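Side-chain contacts in mannan endo-1,4-beta-mannosidase (Mytilus edulis, PDB 2C0H), which hydrolyses internal beta-1,4-mannosidic linkages in the backbones of mannans, galactomannans and glucomannans, acting on mannotetraose and longer oligosaccharides: residues 160-165 and 292-297; 223-226 and 230-233. The protein carries 3 engineered substitutions. One frame throughout, in Å; residues are numbered along the deposited sequence.

Interaction 1: 160-165 and 292-297; sequences IMNEPE and IGEFNQ
The side-chain ends of Asn162 and Glu294 meet between strands 155-162 and 290-294, whose backbones stay well apart, the nearest CA atoms being those of Asn162 and Gly293 at 10.0 Å. Only side-chain ends span the gap. Glu294 keeps CG anti to its carbonyl carbon (chi1 -67°) and is extended beyond it, which carries the carboxylate out into the gap, to the end of the Asn162 side chain. The two chains cross at about a right angle, with the flat groups turned only 19° apart. Asn162 OD1 and Glu294 OE2, both acceptors, lie 3.3 Å apart; Arg63 bonds OD1 through NH2 and forms a salt bridge to OE2 through NH1, which would ease their closeness. Water 1 makes the link between the two residues, accepting from Asn162 ND2 at 3.0 Å and donating to Glu294 OE2 at 2.7 Å. Glu163, also extended, brings its OE2 to 3.8 Å from Glu294 OE1, with the carboxylate planes 34° apart. His263 holds Glu163 OE2, and the Tyr265 hydroxyl holds Glu294 OE1. By similarity, Glu163 is the proton donor and Glu294 the nucleophile. Their placement at the ends of the fourth and seventh barrel strands is consistent with the catalytic pair of a retaining family 5 glycoside hydrolase on a TIM barrel.

Interaction 2: 223-226 and 230-233; sequences VGSW and ADTD
Ser225 and Asp231 face each other where the chain leaves strand 221-225 and folds back on itself, their CA atoms 7.0 Å apart. The polar side of the contact is indirect. Asp231 OD2 lies 3.3 Å from Ser225 CB, so the carboxylate oxygen rests on the serine methylene, while Ser225 OG is farther from it, at 3.8 Å. The hydroxyl serves another partner: with OG anti to the backbone N (chi1 178°), it bonds to Glu165 OE2, and it has a weak bond to Asn227 O as well. Water 2 sits between the segments, 2.8 Å from Asp231 OD2 and 3.0 Å from Val223 O. It can donate to either oxygen, but more acceptors surround it than it has protons, so the two bonds need not be made together.

The apolar side belongs to Ala230. Its methyl comes up to the rim of the Trp226 six-membered ring, near the ring plane, with CB 4.1 Å from CZ3. The same CB lies 4.1 Å from Ser225 OG, so the one methyl touches both the serine and the indole. The faces of Trp226 are not used by this segment. Trp191 meets the ring with its plane inclined at about 45°, and the backbone N of Trp226 is bonded to Glu165 OE1.

Trp226 probably binds substrate, as in related enzymes. The returning loop meets the strand end through a methyl and a carboxylate that a water may link to Val223 O, without direct polar bonds between the segments. The methyl touches the indole at its edge and 230-233 covers neither ring face, which is compatible with a place in the sugar-binding cleft.

Both contacts are buried, their centres about 9 Å apart, on the ends of neighbouring parallel strands 155-162 and 221-225; 223-226 with 230-233 is nested within the chain loop closed by interaction 1. They join through the backbone, Glu163 N probably bonding to Gly224 O at 2.7 Å, through Met161 O packing on Val223 CG1, and through Glu165, whose OE2 probably bonds to Ser225 OG and packs on Ala230 CB. Interaction 1 is nearer the centre of the chain and spans the barrel mouth between distant strands, through charged and amide groups supported by Arg63, Tyr265 and His263. Interaction 2 is local, tying one strand end to the loop that follows it, with a larger buried surface that includes apolar packing.

Interaction 1: 160-165 and 292-297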
ATOM      1  N   ILE A 160       1.588  -2.821   4.341  1.00 13.63           N
ATOM      2  CA  ILE A 160       1.327  -4.044   5.112  1.00 13.90           C
ATOM      3  C   ILE A 160       0.224  -4.907   4.517  1.00 14.20           C
ATOM      4  O   ILE A 160       0.330  -6.123   4.522  1.00 14.38           O
ATOM      5  CB  ILE A 160       0.960  -3.759   6.573  1.00 14.00           C
ATOM      6  CG1 ILE A 160       2.033  -2.910   7.254  1.00 16.00           C
ATOM      7  CG2 ILE A 160       0.730  -5.056   7.336  1.00 13.96           C
ATOM      8  CD1 ILE A 160       3.403  -3.414   7.162  1.00 17.76           C
ATOM      9  N   MET A 161      -0.849  -4.306   4.034  1.00 14.44           N
ATOM     10  CA  MET A 161      -1.966  -5.112   3.538  1.00 15.40           C
ATOM     11  C   MET A 161      -2.815  -4.330   2.575  1.00 14.47           C
ATOM     12  O   MET A 161      -3.086  -3.164   2.800  1.00 15.17           O
ATOM     13  CB  MET A 161      -2.853  -5.609   4.681  1.00 15.89           C
ATOM     14  CG  MET A 161      -3.841  -6.690   4.261  1.00 16.48           C
ATOM     15  SD  MET A 161      -4.710  -7.367   5.695  1.00 22.32           S
ATOM     16  CE  MET A 161      -4.872  -9.075   5.244  1.00 22.61           C
ATOM     17  N   ASN A 162      -3.224  -4.983   1.494  1.00 13.09           N
ATOM     18  CA  ASN A 162      -4.241  -4.442   0.623  1.00 12.37           C
ATOM     19  C   ASN A 162      -5.652  -4.709   1.177  1.00 12.22           C
ATOM     20  O   ASN A 162      -6.035  -5.860   1.401  1.00 12.16           O
ATOM     21  CB  ASN A 162      -4.096  -5.087  -0.757  1.00 10.70           C
ATOM     22  CG  ASN A 162      -5.071  -4.528  -1.737  1.00 12.05           C
ATOM     23  OD1 ASN A 162      -4.979  -3.363  -2.061  1.00 13.38           O
ATOM     24  ND2 ASN A 162      -6.056  -5.315  -2.138  1.00 13.91           N
ATOM     25  N   GLU A 163      -6.414  -3.640   1.383  1.00 12.54           N
ATOM     26  CA  GLU A 163      -7.832  -3.682   1.759  1.00 13.30           C
ATOM     27  C   GLU A 163      -8.205  -4.640   2.882  1.00 12.75           C
ATOM     28  O   GLU A 163      -8.982  -5.583   2.690  1.00 11.79           O
ATOM     29  CB  GLU A 163      -8.698  -3.924   0.507  1.00 13.52           C
ATOM     30  CG  GLU A 163      -8.387  -2.890  -0.563  1.00 13.72           C
ATOM     31  CD  GLU A 163      -9.299  -2.941  -1.765  1.00 16.57           C
ATOM     32  OE1 GLU A 163     -10.069  -3.909  -1.881  1.00 20.17           O
ATOM     33  OE2 GLU A 163      -9.243  -1.985  -2.585  1.00 20.84           O
ATOM     34  N   PRO A 164      -7.691  -4.381   4.089  1.00 13.14           N
ATOM     35  CA  PRO A 164      -8.127  -5.226   5.220  1.00 13.94           C
ATOM     36  C   PRO A 164      -9.646  -5.261   5.469  1.00 14.30           C
ATOM     37  O   PRO A 164     -10.165  -6.225   6.043  1.00 14.79           O
ATOM     38  CB  PRO A 164      -7.438  -4.581   6.427  1.00 14.34           C
ATOM     39  CG  PRO A 164      -6.471  -3.626   5.915  1.00 15.15           C
ATOM     40  CD  PRO A 164      -6.787  -3.299   4.499  1.00 14.52           C
ATOM     41  N   GLU A 165     -10.353  -4.212   5.048  1.00 13.44           N
ATOM     42  CA  GLU A 165     -11.792  -4.106   5.260  1.00 14.03           C
ATOM     43  C   GLU A 165     -12.589  -5.140   4.463  1.00 13.25           C
ATOM     44  O   GLU A 165     -13.778  -5.320   4.702  1.00 14.35           O
ATOM     45  CB  GLU A 165     -12.274  -2.705   4.946  1.00 14.15           C
ATOM     46  CG  GLU A 165     -11.488  -1.608   5.694  1.00 15.32           C
ATOM     47  CD  GLU A 165     -10.262  -1.092   4.943  1.00 18.07           C
ATOM     48  OE1 GLU A 165      -9.888  -1.640   3.865  1.00 15.61           O
ATOM     49  OE2 GLU A 165      -9.640  -0.137   5.453  1.00 19.41           O
ATOM     50  N   ILE A 292      -3.497   8.539  -3.111  1.00 11.67           N
ATOM     51  CA  ILE A 292      -4.644   7.845  -3.684  1.00 12.32           C
ATOM     52  C   ILE A 292      -4.069   6.629  -4.441  1.00 12.26           C
ATOM     53  O   ILE A 292      -3.532   6.759  -5.543  1.00 12.27           O
ATOM     54  CB  ILE A 292      -5.474   8.786  -4.572  1.00 12.60           C
ATOM     55  CG1 ILE A 292      -5.973  10.004  -3.763  1.00 13.77           C
ATOM     56  CG2 ILE A 292      -6.668   8.033  -5.163  1.00 12.81           C
ATOM     57  CD1 ILE A 292      -6.615  11.112  -4.614  1.00 14.26           C
ATOM     58  N   GLY A 293      -4.146   5.452  -3.811  1.00 12.48           N
ATOM     59  CA  GLY A 293      -3.341   4.296  -4.175  1.00 12.18           C
ATOM     60  C   GLY A 293      -3.920   3.367  -5.212  1.00 11.52           C
ATOM     61  O   GLY A 293      -3.204   2.505  -5.687  1.00 12.03           O
ATOM     62  N   GLU A 294      -5.202   3.554  -5.532  1.00 11.43           N
ATOM     63  CA  GLU A 294      -5.851   2.829  -6.647  1.00 12.26           C
ATOM     64  C   GLU A 294      -6.988   3.689  -7.182  1.00 11.96           C
ATOM     65  O   GLU A 294      -7.786   4.210  -6.395  1.00 11.39           O
ATOM     66  CB  GLU A 294      -6.473   1.501  -6.196  1.00 12.36           C
ATOM     67  CG  GLU A 294      -5.504   0.423  -5.735  1.00 13.55           C
ATOM     68  CD  GLU A 294      -6.177  -0.912  -5.444  1.00 15.88           C
ATOM     69  OE1 GLU A 294      -7.385  -1.072  -5.757  1.00 18.45           O
ATOM     70  OE2 GLU A 294      -5.496  -1.816  -4.888  1.00 16.57           O
ATOM     71  N   PHE A 295      -7.049   3.831  -8.506  1.00 11.24           N
ATOM     72  CA  PHE A 295      -8.169   4.484  -9.191  1.00 11.60           C
ATOM     73  C   PHE A 295      -7.957   4.222 -10.667  1.00 10.34           C
ATOM     74  O   PHE A 295      -6.856   3.851 -11.082  1.00 10.31           O
ATOM     75  CB  PHE A 295      -8.189   5.997  -8.936  1.00 12.27           C
ATOM     76  CG  PHE A 295      -7.004   6.729  -9.488  1.00 12.19           C
ATOM     77  CD1 PHE A 295      -7.049   7.381 -10.732  1.00 11.66           C
ATOM     78  CD2 PHE A 295      -5.812   6.781  -8.768  1.00 14.51           C
ATOM     79  CE1 PHE A 295      -5.961   8.044 -11.219  1.00 13.12           C
ATOM     80  CE2 PHE A 295      -4.709   7.443  -9.265  1.00 15.03           C
ATOM     81  CZ  PHE A 295      -4.769   8.086 -10.489  1.00 14.38           C
ATOM     82  N   ASN A 296      -8.991   4.473 -11.474  1.00 11.48           N
ATOM     83  CA  ASN A 296      -8.800   4.533 -12.930  1.00 11.92           C
ATOM     84  C   ASN A 296      -9.961   5.266 -13.599  1.00 12.18           C
ATOM     85  O   ASN A 296     -11.006   5.505 -13.008  1.00 11.80           O
ATOM     86  CB  ASN A 296      -8.572   3.143 -13.564  1.00 12.44           C
ATOM     87  CG  ASN A 296      -9.652   2.138 -13.229  1.00 13.06           C
ATOM     88  OD1 ASN A 296     -10.853   2.393 -13.370  1.00 14.96           O
ATOM     89  ND2 ASN A 296      -9.230   0.954 -12.782  1.00 13.23           N
ATOM     90  N   GLN A 297      -9.717   5.665 -14.836  1.00 13.75           N
ATOM     91  CA  GLN A 297     -10.688   6.424 -15.624  1.00 14.58           C
ATOM     92  C   GLN A 297     -11.950   5.604 -15.892  1.00 14.61           C
ATOM     93  O   GLN A 297     -13.055   6.144 -15.953  1.00 14.20           O
ATOM     94  CB  GLN A 297     -10.010   6.822 -16.919  1.00 15.23           C
ATOM     95  CG  GLN A 297     -10.798   7.662 -17.851  1.00 16.02           C
ATOM     96  CD  GLN A 297     -10.036   7.899 -19.128  1.00 17.11           C
ATOM     97  OE1 GLN A 297      -8.863   8.314 -19.123  1.00 19.02           O
ATOM     98  NE2 GLN A 297     -10.682   7.601 -20.241  1.00 20.08           N
TER
HETATM   99  O   HOH W   1      -7.275  -3.826  -4.393  1.00 24.43           O

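Interaction 2: 223-226 and 230-233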
ATOM      1  N   VAL A 223      -0.771   1.294   4.659  1.00 12.62           N
ATOM      2  CA  VAL A 223      -1.806   0.267   4.446  1.00 13.47           C
ATOM      3  C   VAL A 223      -2.744   0.780   3.360  1.00 13.94           C
ATOM      4  O   VAL A 223      -3.150   1.921   3.407  1.00 14.35           O
ATOM      5  CB  VAL A 223      -2.632   0.015   5.719  1.00 14.14           C
ATOM      6  CG1 VAL A 223      -3.822  -0.927   5.451  1.00 15.38           C
ATOM      7  CG2 VAL A 223      -1.756  -0.556   6.794  1.00 14.82           C
ATOM      8  N   GLY A 224      -3.080  -0.065   2.395  1.00 14.43           N
ATOM      9  CA  GLY A 224      -4.022   0.326   1.344  1.00 14.01           C
ATOM     10  C   GLY A 224      -5.495   0.129   1.699  1.00 13.89           C
ATOM     11  O   GLY A 224      -6.057  -0.938   1.455  1.00 14.30           O
ATOM     12  N   SER A 225      -6.128   1.160   2.255  1.00 13.64           N
ATOM     13  CA  SER A 225      -7.514   1.109   2.719  1.00 14.06           C
ATOM     14  C   SER A 225      -8.496   1.132   1.553  1.00 13.52           C
ATOM     15  O   SER A 225      -8.303   1.869   0.598  1.00 13.19           O
ATOM     16  CB  SER A 225      -7.809   2.275   3.673  1.00 14.65           C
ATOM     17  OG  SER A 225      -9.153   2.254   4.087  1.00 16.75           O
ATOM     18  N   TRP A 226      -9.544   0.329   1.654  1.00 13.90           N
ATOM     19  CA  TRP A 226     -10.508   0.171   0.556  1.00 14.19           C
ATOM     20  C   TRP A 226     -11.395   1.380   0.293  1.00 14.24           C
ATOM     21  O   TRP A 226     -11.848   1.576  -0.839  1.00 13.99           O
ATOM     22  CB  TRP A 226     -11.346  -1.103   0.770  1.00 15.33           C
ATOM     23  CG  TRP A 226     -12.839  -0.930   0.796  1.00 15.01           C
ATOM     24  CD1 TRP A 226     -13.725  -1.196  -0.221  1.00 15.82           C
ATOM     25  CD2 TRP A 226     -13.634  -0.485   1.900  1.00 13.80           C
ATOM     26  NE1 TRP A 226     -14.997  -0.930   0.184  1.00 16.70           N
ATOM     27  CE2 TRP A 226     -14.980  -0.493   1.481  1.00 16.35           C
ATOM     28  CE3 TRP A 226     -13.341  -0.071   3.204  1.00 15.96           C
ATOM     29  CZ2 TRP A 226     -16.024  -0.106   2.315  1.00 17.22           C
ATOM     30  CZ3 TRP A 226     -14.380   0.318   4.031  1.00 16.21           C
ATOM     31  CH2 TRP A 226     -15.708   0.305   3.582  1.00 17.03           C
ATOM     32  N   ALA A 230     -13.211   4.179   6.339  1.00 16.21           N
ATOM     33  CA  ALA A 230     -12.367   3.535   7.345  1.00 17.12           C
ATOM     34  C   ALA A 230     -11.065   4.315   7.624  1.00 17.69           C
ATOM     35  O   ALA A 230     -10.197   3.835   8.363  1.00 17.87           O
ATOM     36  CB  ALA A 230     -12.063   2.115   6.911  1.00 17.29           C
ATOM     37  N   ASP A 231     -10.921   5.506   7.034  1.00 17.91           N
ATOM     38  CA  ASP A 231      -9.628   6.223   7.022  1.00 17.98           C
ATOM     39  C   ASP A 231      -9.734   7.713   7.401  1.00 17.79           C
ATOM     40  O   ASP A 231      -8.801   8.477   7.146  1.00 18.22           O
ATOM     41  CB  ASP A 231      -8.937   6.069   5.640  1.00 18.41           C
ATOM     42  CG  ASP A 231      -7.406   6.010   5.733  1.00 20.03           C
ATOM     43  OD1 ASP A 231      -6.773   6.994   6.178  1.00 23.21           O
ATOM     44  OD2 ASP A 231      -6.810   4.983   5.332  1.00 21.46           O
ATOM     45  N   THR A 232     -10.839   8.117   8.030  1.00 17.81           N
ATOM     46  CA  THR A 232     -11.000   9.497   8.532  1.00 18.31           C
ATOM     47  C   THR A 232     -11.921   9.548   9.746  1.00 18.53           C
ATOM     48  O   THR A 232     -12.887   8.781   9.838  1.00 17.95           O
ATOM     49  CB  THR A 232     -11.533  10.477   7.435  1.00 18.18           C
ATOM     50  OG1 THR A 232     -11.596  11.808   7.966  1.00 18.26           O
ATOM     51  CG2 THR A 232     -12.915  10.093   6.937  1.00 18.62           C
ATOM     52  N   ASP A 233     -11.624  10.462  10.670  1.00 19.23           N
ATOM     53  CA  ASP A 233     -12.493  10.729  11.803  1.00 20.40           C
ATOM     54  C   ASP A 233     -13.484  11.871  11.514  1.00 20.64           C
ATOM     55  O   ASP A 233     -14.297  12.214  12.370  1.00 21.58           O
ATOM     56  CB  ASP A 233     -11.659  11.043  13.052  1.00 20.69           C
ATOM     57  CG  ASP A 233     -10.891   9.828  13.573  1.00 22.89           C
ATOM     58  OD1 ASP A 233     -11.448   8.705  13.574  1.00 25.49           O
ATOM     59  OD2 ASP A 233      -9.737   9.999  14.026  1.00 27.81           O
TER
HETATM   60  O   HOH W   2      -4.091   4.208   5.080  1.00 16.74           O